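Local coordinates for protection of telomeres protein poz1 (PDB 5WE0), which binds telomeric DNA and negatively regulates telomerase and telomere length, interacting with pot1, rap1 and tpz1, at residues I106-R110 with Y219-T223; L140-A144 with V215-Y219; G147-W151 with M207-F212. The contacts are given in a common frame with arbitrary orientation. Residue numbers count along the deposited sequence, not the author numbering.

Contact 1: I106-R110 with Y219-T223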
loop_
_atom_site.group_PDB
_atom_site.type_symbol
_atom_site.label_atom_id
_atom_site.label_comp_id
_atom_site.label_asym_id
_atom_site.label_seq_id
_atom_site.Cartn_x
_atom_site.Cartn_y
_atom_site.Cartn_z
ATOM N N ILE A 106 -4.781 6.304 -2.473
ATOM C CA ILE A 106 -5.683 5.509 -3.305
ATOM C C ILE A 106 -7.104 5.609 -2.779
ATOM O O ILE A 106 -8.051 5.874 -3.529
ATOM C CB ILE A 106 -5.223 4.042 -3.359
ATOM C CG1 ILE A 106 -3.880 3.909 -4.066
ATOM C CG2 ILE A 106 -6.264 3.190 -4.034
ATOM C CD1 ILE A 106 -3.203 2.538 -3.810
ATOM N N GLU A 107 -7.270 5.400 -1.471
ATOM C CA GLU A 107 -8.605 5.404 -0.894
ATOM C C GLU A 107 -9.239 6.782 -1.033
ATOM O O GLU A 107 -10.448 6.906 -1.278
ATOM C CB GLU A 107 -8.545 4.974 0.580
ATOM C CG GLU A 107 -9.857 5.126 1.376
ATOM C CD GLU A 107 -11.028 4.306 0.830
ATOM O OE1 GLU A 107 -10.839 3.473 -0.090
ATOM O OE2 GLU A 107 -12.161 4.476 1.340
ATOM N N LEU A 108 -8.427 7.822 -0.868
ATOM C CA LEU A 108 -8.913 9.191 -0.988
ATOM C C LEU A 108 -9.478 9.405 -2.386
ATOM O O LEU A 108 -10.579 9.929 -2.552
ATOM C CB LEU A 108 -7.787 10.188 -0.713
ATOM C CG LEU A 108 -7.685 10.717 0.720
ATOM C CD1 LEU A 108 -6.641 11.820 0.812
ATOM C CD2 LEU A 108 -9.037 11.211 1.208
ATOM N N GLU A 109 -8.710 8.991 -3.388
ATOM C CA GLU A 109 -9.122 9.110 -4.787
ATOM C C GLU A 109 -10.336 8.238 -5.106
ATOM O O GLU A 109 -11.215 8.645 -5.877
ATOM C CB GLU A 109 -7.955 8.747 -5.701
ATOM C CG GLU A 109 -8.212 8.974 -7.186
ATOM C CD GLU A 109 -7.089 9.743 -7.857
ATOM O OE1 GLU A 109 -6.318 10.434 -7.143
ATOM O OE2 GLU A 109 -6.962 9.627 -9.100
ATOM N N ARG A 110 -10.379 7.006 -4.581
ATOM C CA ARG A 110 -11.572 6.184 -4.782
ATOM C C ARG A 110 -12.806 6.882 -4.216
ATOM O O ARG A 110 -13.867 6.909 -4.855
ATOM C CB ARG A 110 -11.404 4.822 -4.129
ATOM C CG ARG A 110 -12.528 3.866 -4.413
ATOM C CD ARG A 110 -12.572 2.778 -3.365
ATOM N NE ARG A 110 -12.839 3.359 -2.051
ATOM C CZ ARG A 110 -14.042 3.775 -1.646
ATOM N NH1 ARG A 110 -15.093 3.675 -2.448
ATOM N NH2 ARG A 110 -14.191 4.305 -0.437
ATOM N N TYR A 219 -9.317 -5.384 -1.834
ATOM C CA TYR A 219 -9.455 -3.933 -1.807
ATOM C C TYR A 219 -8.962 -3.314 -3.110
ATOM O O TYR A 219 -9.584 -2.393 -3.646
ATOM C CB TYR A 219 -8.694 -3.326 -0.615
ATOM C CG TYR A 219 -8.704 -1.828 -0.731
ATOM C CD1 TYR A 219 -9.884 -1.098 -0.497
ATOM C CD2 TYR A 219 -7.576 -1.145 -1.153
ATOM C CE1 TYR A 219 -9.909 0.278 -0.658
ATOM C CE2 TYR A 219 -7.579 0.217 -1.309
ATOM C CZ TYR A 219 -8.746 0.927 -1.070
ATOM O OH TYR A 219 -8.725 2.289 -1.258
ATOM N N ILE A 220 -7.811 -3.767 -3.602
ATOM C CA ILE A 220 -7.247 -3.205 -4.826
ATOM C C ILE A 220 -8.152 -3.503 -6.014
ATOM O O ILE A 220 -8.375 -2.645 -6.869
ATOM C CB ILE A 220 -5.813 -3.736 -5.039
ATOM C CG1 ILE A 220 -4.865 -3.192 -3.938
ATOM C CG2 ILE A 220 -5.303 -3.365 -6.447
ATOM C CD1 ILE A 220 -4.684 -1.642 -3.950
ATOM N N GLN A 221 -8.677 -4.729 -6.092
ATOM C CA GLN A 221 -9.529 -5.116 -7.217
ATOM C C GLN A 221 -10.869 -4.379 -7.172
ATOM O O GLN A 221 -11.396 -3.959 -8.212
ATOM C CB GLN A 221 -9.743 -6.638 -7.203
ATOM C CG GLN A 221 -8.469 -7.472 -7.529
ATOM C CD GLN A 221 -7.813 -7.089 -8.879
ATOM O OE1 GLN A 221 -6.820 -6.345 -8.922
ATOM N NE2 GLN A 221 -8.374 -7.599 -9.980
ATOM N N CYS A 222 -11.438 -4.241 -5.971
ATOM C CA CYS A 222 -12.656 -3.466 -5.781
ATOM C C CYS A 222 -12.456 -2.029 -6.232
ATOM O O CYS A 222 -13.259 -1.485 -7.005
ATOM C CB CYS A 222 -13.056 -3.506 -4.304
ATOM S SG CYS A 222 -14.653 -2.709 -3.911
ATOM N N THR A 223 -11.345 -1.425 -5.809
ATOM C CA THR A 223 -11.038 -0.048 -6.180
ATOM C C THR A 223 -10.866 0.096 -7.688
ATOM O O THR A 223 -11.426 1.017 -8.290
ATOM C CB THR A 223 -9.764 0.408 -5.462
ATOM O OG1 THR A 223 -9.971 0.368 -4.048
ATOM C CG2 THR A 223 -9.401 1.819 -5.844
#
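Tyr219 bridges a wide gap between two helices: the axes of 106-110 and 219-223 come no closer than 11.3 Å and run in roughly the same direction, 30° apart. Although its CA-to-CB bond points sideways, the long side chain carries its hydroxyl across, where Tyr219 OH donates a 2.7 Å hydrogen bond to Glu107 OE1. That carboxylate is held ready by Arg110, one turn along its own helix: Arg110 NE bonds Glu107 OE1 (2.8 Å) and Arg110 NH2 bonds Glu107 OE2 (2.7 Å), a two-pronged salt bridge that leaves OE1 shared between guanidinium and phenol. Ile106 supplies the apolar part. Its CG2 lies 4.2 Å from Tyr219 CE2 and 3.9 Å from Thr223 CG2, so the branched chain fits between ring and methyl, while Ile106 CD1 makes a looser contact with Ile220 CD1 at 4.4 Å. Thr223 stands where the backbones are nearest, 6.4 Å from Arg110 CA to Thr223 CA. Its hydroxyl turns back on its own helix, Thr223 OG1 donating to Tyr219 O at 2.8 Å, and the same OG1 packs 3.6 Å from Arg110 CD. Farther along these helices the disulfide Cys113-Cys231 ties the end of helix 93-115 to the residue just after helix 209-230. The whole contact is buried: helix 130-157 lies against Glu107 and Arg110 through Ala137, Leu138 and Tyr141, and helix 54-64 touches Ile106 through Asp57 and Ile58 and Ile220 through Glu62.

Contact 2: L140-A144 with V215-Y219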
loop_
_atom_site.group_PDB
_atom_site.type_symbol
_atom_site.label_atom_id
_atom_site.label_comp_id
_atom_site.label_asym_id
_atom_site.label_seq_id
_atom_site.Cartn_x
_atom_site.Cartn_y
_atom_site.Cartn_z
ATOM N N LEU A 140 -12.989 -3.376 3.446
ATOM C CA LEU A 140 -11.715 -3.974 3.069
ATOM C C LEU A 140 -10.553 -3.043 3.380
ATOM O O LEU A 140 -9.507 -3.492 3.862
ATOM C CB LEU A 140 -11.730 -4.339 1.577
ATOM C CG LEU A 140 -12.709 -5.454 1.203
ATOM C CD1 LEU A 140 -12.959 -5.512 -0.312
ATOM C CD2 LEU A 140 -12.178 -6.796 1.725
ATOM N N TYR A 141 -10.706 -1.746 3.090
ATOM C CA TYR A 141 -9.621 -0.799 3.333
ATOM C C TYR A 141 -9.240 -0.781 4.798
ATOM O O TYR A 141 -8.051 -0.795 5.160
ATOM C CB TYR A 141 -10.026 0.601 2.899
ATOM C CG TYR A 141 -9.044 1.666 3.309
ATOM C CD1 TYR A 141 -7.909 1.893 2.549
ATOM C CD2 TYR A 141 -9.263 2.478 4.433
ATOM C CE1 TYR A 141 -6.994 2.857 2.889
ATOM C CE2 TYR A 141 -8.340 3.476 4.776
ATOM C CZ TYR A 141 -7.196 3.642 3.987
ATOM O OH TYR A 141 -6.228 4.593 4.267
ATOM N N SER A 142 -10.248 -0.656 5.647
ATOM C CA SER A 142 -10.035 -0.552 7.078
ATOM C C SER A 142 -9.405 -1.835 7.636
ATOM O O SER A 142 -8.517 -1.776 8.484
ATOM C CB SER A 142 -11.385 -0.201 7.727
ATOM O OG SER A 142 -11.423 -0.528 9.100
ATOM N N CYS A 143 -9.843 -3.000 7.158
ATOM C CA CYS A 143 -9.220 -4.252 7.574
ATOM C C CYS A 143 -7.770 -4.331 7.082
ATOM O O CYS A 143 -6.862 -4.654 7.857
ATOM C CB CYS A 143 -10.049 -5.442 7.079
ATOM S SG CYS A 143 -9.478 -7.115 7.691
ATOM N N ALA A 144 -7.535 -4.041 5.795
ATOM C CA ALA A 144 -6.177 -4.088 5.251
ATOM C C ALA A 144 -5.250 -3.136 5.993
ATOM O O ALA A 144 -4.114 -3.494 6.324
ATOM C CB ALA A 144 -6.179 -3.753 3.761
ATOM N N VAL A 215 -7.637 -9.643 1.876
ATOM C CA VAL A 215 -8.379 -8.387 2.030
ATOM C C VAL A 215 -7.756 -7.286 1.186
ATOM O O VAL A 215 -8.461 -6.510 0.520
ATOM C CB VAL A 215 -8.424 -7.999 3.518
ATOM C CG1 VAL A 215 -8.728 -6.535 3.693
ATOM C CG2 VAL A 215 -9.422 -8.864 4.268
ATOM N N LEU A 216 -6.433 -7.177 1.224
ATOM C CA LEU A 216 -5.748 -6.112 0.495
ATOM C C LEU A 216 -5.864 -6.319 -1.009
ATOM O O LEU A 216 -6.095 -5.362 -1.762
ATOM C CB LEU A 216 -4.283 -6.064 0.918
ATOM C CG LEU A 216 -3.422 -4.969 0.305
ATOM C CD1 LEU A 216 -4.097 -3.633 0.506
ATOM C CD2 LEU A 216 -2.034 -5.003 0.974
ATOM N N SER A 217 -5.700 -7.560 -1.469
ATOM C CA SER A 217 -5.929 -7.852 -2.880
ATOM C C SER A 217 -7.352 -7.486 -3.296
ATOM O O SER A 217 -7.568 -6.856 -4.334
ATOM C CB SER A 217 -5.686 -9.333 -3.148
ATOM O OG SER A 217 -6.208 -9.637 -4.428
ATOM N N ARG A 218 -8.341 -7.896 -2.495
ATOM C CA ARG A 218 -9.727 -7.586 -2.813
ATOM C C ARG A 218 -9.993 -6.093 -2.737
ATOM O O ARG A 218 -10.810 -5.575 -3.503
ATOM C CB ARG A 218 -10.657 -8.374 -1.890
ATOM C CG ARG A 218 -10.764 -9.842 -2.312
ATOM C CD ARG A 218 -11.737 -10.594 -1.447
ATOM N NE ARG A 218 -11.174 -10.957 -0.155
ATOM C CZ ARG A 218 -11.876 -10.957 0.967
ATOM N NH1 ARG A 218 -13.152 -10.607 0.930
ATOM N NH2 ARG A 218 -11.318 -11.307 2.114
ATOM N N TYR A 219 -9.317 -5.384 -1.834
ATOM C CA TYR A 219 -9.455 -3.933 -1.807
ATOM C C TYR A 219 -8.962 -3.314 -3.110
ATOM O O TYR A 219 -9.584 -2.393 -3.646
ATOM C CB TYR A 219 -8.694 -3.326 -0.615
ATOM C CG TYR A 219 -8.704 -1.828 -0.731
ATOM C CD1 TYR A 219 -9.884 -1.098 -0.497
ATOM C CD2 TYR A 219 -7.576 -1.145 -1.153
ATOM C CE1 TYR A 219 -9.909 0.278 -0.658
ATOM C CE2 TYR A 219 -7.579 0.217 -1.309
ATOM C CZ TYR A 219 -8.746 0.927 -1.070
ATOM O OH TYR A 219 -8.725 2.289 -1.258
#
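Antiparallel helix packing, an element of the all-helical domain of Poz1, which resembles the TRFH fold of telomere proteins, brings 140-144 against 215-219 with axes 8.6 Å apart and N-to-C directions at 143°. The backbones are close at both ends, with Ala144 CA 5.2 Å from Leu216 CA, where the small alanine intrudes little, and Leu140 CA 5.4 Å from Tyr219 CA. Val215 is the main bump on its helix. Its CG1 presses into a hollow on the opposing turn, 3.1 Å from Leu140 O, 3.8 Å from Cys143 CB and 3.8 Å from Ala144 CB, against backbone as well as side chains. Leu140 answers from the other helix and has the largest buried area here: it fills the dip among Val215, Arg218 and Tyr219, with Leu140 CB 3.9 Å from Tyr219 CB and Leu140 CD1 4.0 Å from Arg218 CB. Beyond Val215, Ala144 CB meets Leu216 CD1 at 3.9 Å. No hydrogen bond crosses between the two segments, which meet by apolar packing; Tyr219 OH pairs with Glu107, and Arg218 forms a salt bridge to an acidic side chain of the rap1 chain, whose apolar side chains also pack on Leu140, Cys143 and Val215. On the Tyr219 side, the two tyrosine rings meet obliquely, centroids 5.5 Å apart and planes at 53°, with Tyr141 CB 3.6 Å from Tyr219 CE1.

Contact 3: G147-W151 with M207-F212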
loop_
_atom_site.group_PDB
_atom_site.type_symbol
_atom_site.label_atom_id
_atom_site.label_comp_id
_atom_site.label_asym_id
_atom_site.label_seq_id
_atom_site.Cartn_x
_atom_site.Cartn_y
_atom_site.Cartn_z
ATOM N N GLY A 147 -4.355 -4.416 9.448
ATOM C CA GLY A 147 -3.444 -5.543 9.360
ATOM C C GLY A 147 -2.010 -5.125 9.085
ATOM O O GLY A 147 -1.077 -5.671 9.667
ATOM N N ILE A 148 -1.819 -4.174 8.168
ATOM C CA ILE A 148 -0.484 -3.691 7.842
ATOM C C ILE A 148 0.168 -3.054 9.068
ATOM O O ILE A 148 1.340 -3.336 9.388
ATOM C CB ILE A 148 -0.553 -2.706 6.656
ATOM C CG1 ILE A 148 -0.984 -3.431 5.363
ATOM C CG2 ILE A 148 0.769 -1.960 6.481
ATOM C CD1 ILE A 148 -1.500 -2.504 4.246
ATOM N N CYS A 149 -0.579 -2.179 9.768
ATOM C CA CYS A 149 -0.044 -1.509 10.961
ATOM C C CYS A 149 0.301 -2.506 12.060
ATOM O O CYS A 149 1.306 -2.354 12.758
ATOM C CB CYS A 149 -1.057 -0.506 11.516
ATOM S SG CYS A 149 -1.454 0.811 10.380
ATOM N N ARG A 150 -0.554 -3.497 12.260
ATOM C CA ARG A 150 -0.314 -4.486 13.292
ATOM C C ARG A 150 0.917 -5.332 12.965
ATOM O O ARG A 150 1.745 -5.617 13.847
ATOM C CB ARG A 150 -1.555 -5.351 13.450
ATOM C CG ARG A 150 -1.471 -6.244 14.650
ATOM C CD ARG A 150 -2.818 -6.336 15.329
ATOM N NE ARG A 150 -3.339 -7.666 15.056
ATOM C CZ ARG A 150 -4.417 -8.187 15.615
ATOM N NH1 ARG A 150 -4.774 -9.425 15.298
ATOM N NH2 ARG A 150 -5.123 -7.474 16.481
ATOM N N TRP A 151 1.068 -5.737 11.702
ATOM C CA TRP A 151 2.235 -6.551 11.369
ATOM C C TRP A 151 3.525 -5.739 11.392
ATOM O O TRP A 151 4.574 -6.277 11.777
ATOM C CB TRP A 151 2.022 -7.244 10.027
ATOM C CG TRP A 151 1.243 -8.522 10.255
ATOM C CD1 TRP A 151 -0.085 -8.641 10.615
ATOM C CD2 TRP A 151 1.764 -9.851 10.213
ATOM N NE1 TRP A 151 -0.418 -9.972 10.773
ATOM C CE2 TRP A 151 0.700 -10.732 10.529
ATOM C CE3 TRP A 151 3.019 -10.384 9.917
ATOM C CZ2 TRP A 151 0.859 -12.110 10.545
ATOM C CZ3 TRP A 151 3.187 -11.754 9.963
ATOM C CH2 TRP A 151 2.111 -12.607 10.270
ATOM N N MET A 207 -4.449 -14.164 13.658
ATOM C CA MET A 207 -4.714 -13.193 12.611
ATOM C C MET A 207 -3.649 -13.311 11.520
ATOM O O MET A 207 -2.836 -12.394 11.337
ATOM C CB MET A 207 -4.753 -11.788 13.216
ATOM C CG MET A 207 -5.573 -10.840 12.369
ATOM S SD MET A 207 -7.359 -11.020 12.570
ATOM C CE MET A 207 -7.747 -12.267 11.342
ATOM N N PRO A 208 -3.621 -14.425 10.784
ATOM C CA PRO A 208 -2.468 -14.709 9.918
ATOM C C PRO A 208 -2.377 -13.726 8.771
ATOM O O PRO A 208 -3.371 -13.132 8.350
ATOM C CB PRO A 208 -2.732 -16.135 9.415
ATOM C CG PRO A 208 -4.215 -16.294 9.521
ATOM C CD PRO A 208 -4.621 -15.505 10.743
ATOM N N TRP A 209 -1.154 -13.551 8.264
ATOM C CA TRP A 209 -0.981 -12.595 7.182
ATOM C C TRP A 209 -1.809 -12.960 5.953
ATOM O O TRP A 209 -2.211 -12.066 5.199
ATOM C CB TRP A 209 0.491 -12.448 6.792
ATOM C CG TRP A 209 0.592 -11.471 5.693
ATOM C CD1 TRP A 209 0.824 -11.734 4.376
ATOM C CD2 TRP A 209 0.344 -10.060 5.789
ATOM N NE1 TRP A 209 0.765 -10.564 3.639
ATOM C CE2 TRP A 209 0.472 -9.522 4.483
ATOM C CE3 TRP A 209 0.035 -9.199 6.846
ATOM C CZ2 TRP A 209 0.312 -8.153 4.212
ATOM C CZ3 TRP A 209 -0.132 -7.832 6.571
ATOM C CH2 TRP A 209 0.023 -7.330 5.270
ATOM N N SER A 210 -2.107 -14.250 5.750
ATOM C CA SER A 210 -2.864 -14.646 4.564
ATOM C C SER A 210 -4.225 -13.950 4.498
ATOM O O SER A 210 -4.729 -13.698 3.403
ATOM C CB SER A 210 -3.075 -16.158 4.529
ATOM O OG SER A 210 -3.787 -16.566 5.681
ATOM N N LYS A 211 -4.848 -13.673 5.654
ATOM C CA LYS A 211 -6.125 -12.970 5.661
ATOM C C LYS A 211 -5.971 -11.541 5.147
ATOM O O LYS A 211 -6.818 -11.048 4.390
ATOM C CB LYS A 211 -6.740 -12.943 7.058
ATOM C CG LYS A 211 -8.084 -12.202 6.979
ATOM C CD LYS A 211 -8.739 -11.737 8.268
ATOM C CE LYS A 211 -10.100 -11.042 7.944
ATOM N NZ LYS A 211 -10.911 -11.654 6.801
ATOM N N PHE A 212 -4.909 -10.847 5.573
ATOM C CA PHE A 212 -4.709 -9.472 5.135
ATOM C C PHE A 212 -4.224 -9.407 3.710
ATOM O O PHE A 212 -4.533 -8.449 3.004
ATOM C CB PHE A 212 -3.747 -8.760 6.063
ATOM C CG PHE A 212 -4.261 -8.690 7.448
ATOM C CD1 PHE A 212 -5.417 -7.966 7.721
ATOM C CD2 PHE A 212 -3.649 -9.388 8.464
ATOM C CE1 PHE A 212 -5.937 -7.919 8.994
ATOM C CE2 PHE A 212 -4.156 -9.342 9.747
ATOM C CZ PHE A 212 -5.304 -8.602 10.014
#
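Three aromatic side chains, Trp151, Trp209 and Phe212, cluster where 147-151 meets 207-212. Trp209 directs the edge of its six-membered ring at the face of the Trp151 five-membered ring in a T-shaped pair (centroids 5.0 Å apart, planes at 66°), and Trp209 CB adds a CH-pi contact, 3.9 Å from the centroid of the Trp151 six-membered ring. Phe212 meets Trp151 obliquely, with Trp151 CD1 4.2 Å from Phe212 CE2. Its ring face is taken by Gly147, whose CA sits 3.4 Å from the Phe212 ring centroid, almost on the ring normal. A beta carbon there would clash, 2.2 Å from Phe212 CD1, so the bare backbone is what allows the ring to lie flat on helix 130-157. Ile148 closes the inner side, its CG1 4.0 Å from Trp209 CH2. In the helical fold this is where the chain leaves helix 193-206, passes through Met207 and Pro208 and enters helix 209-230, so the cluster pins the first turn of that helix to helix 130-157. Trp91, from a loop, extends it with an edge-to-face contact on Trp209, and Phe154 does likewise on Trp151. Toward the outside, Trp151 NE1 gives Met207 O a weak hydrogen bond of 3.5 Å. Next to it, Arg150 lays the edge of its guanidinium against Met207, with Arg150 NH1 3.1 Å from Met207 CB; this NH1 is buried without a hydrogen-bond partner, whereas Arg150 NH2 makes a weak hydrogen bond to the backbone of the rap1 chain.

Overall arrangement
All three contacts use helix 209-230. Contact 1 joins it to helix 93-115, contacts 2 and 3 to helix 130-157, the next helix in the chain. Along the sequence the first segments come in the order 1, 2, 3 and their partners return in reverse, those of contacts 1 and 2 overlapping at Tyr219, and contact 3 lies within the spans of both. Centres of contacts 1 and 2 lie about 9 Å apart, those of 2 and 3 about 10 Å, and those of 1 and 3 about 18 Å. Cys143 and Phe212 link contact 2 to contact 3. Helix 209-230 is thus held from its first turn as far as Thr223, and rap1 packs on residues of contacts 2 and 3 and on Gln221 and Cys222 beside contact 1.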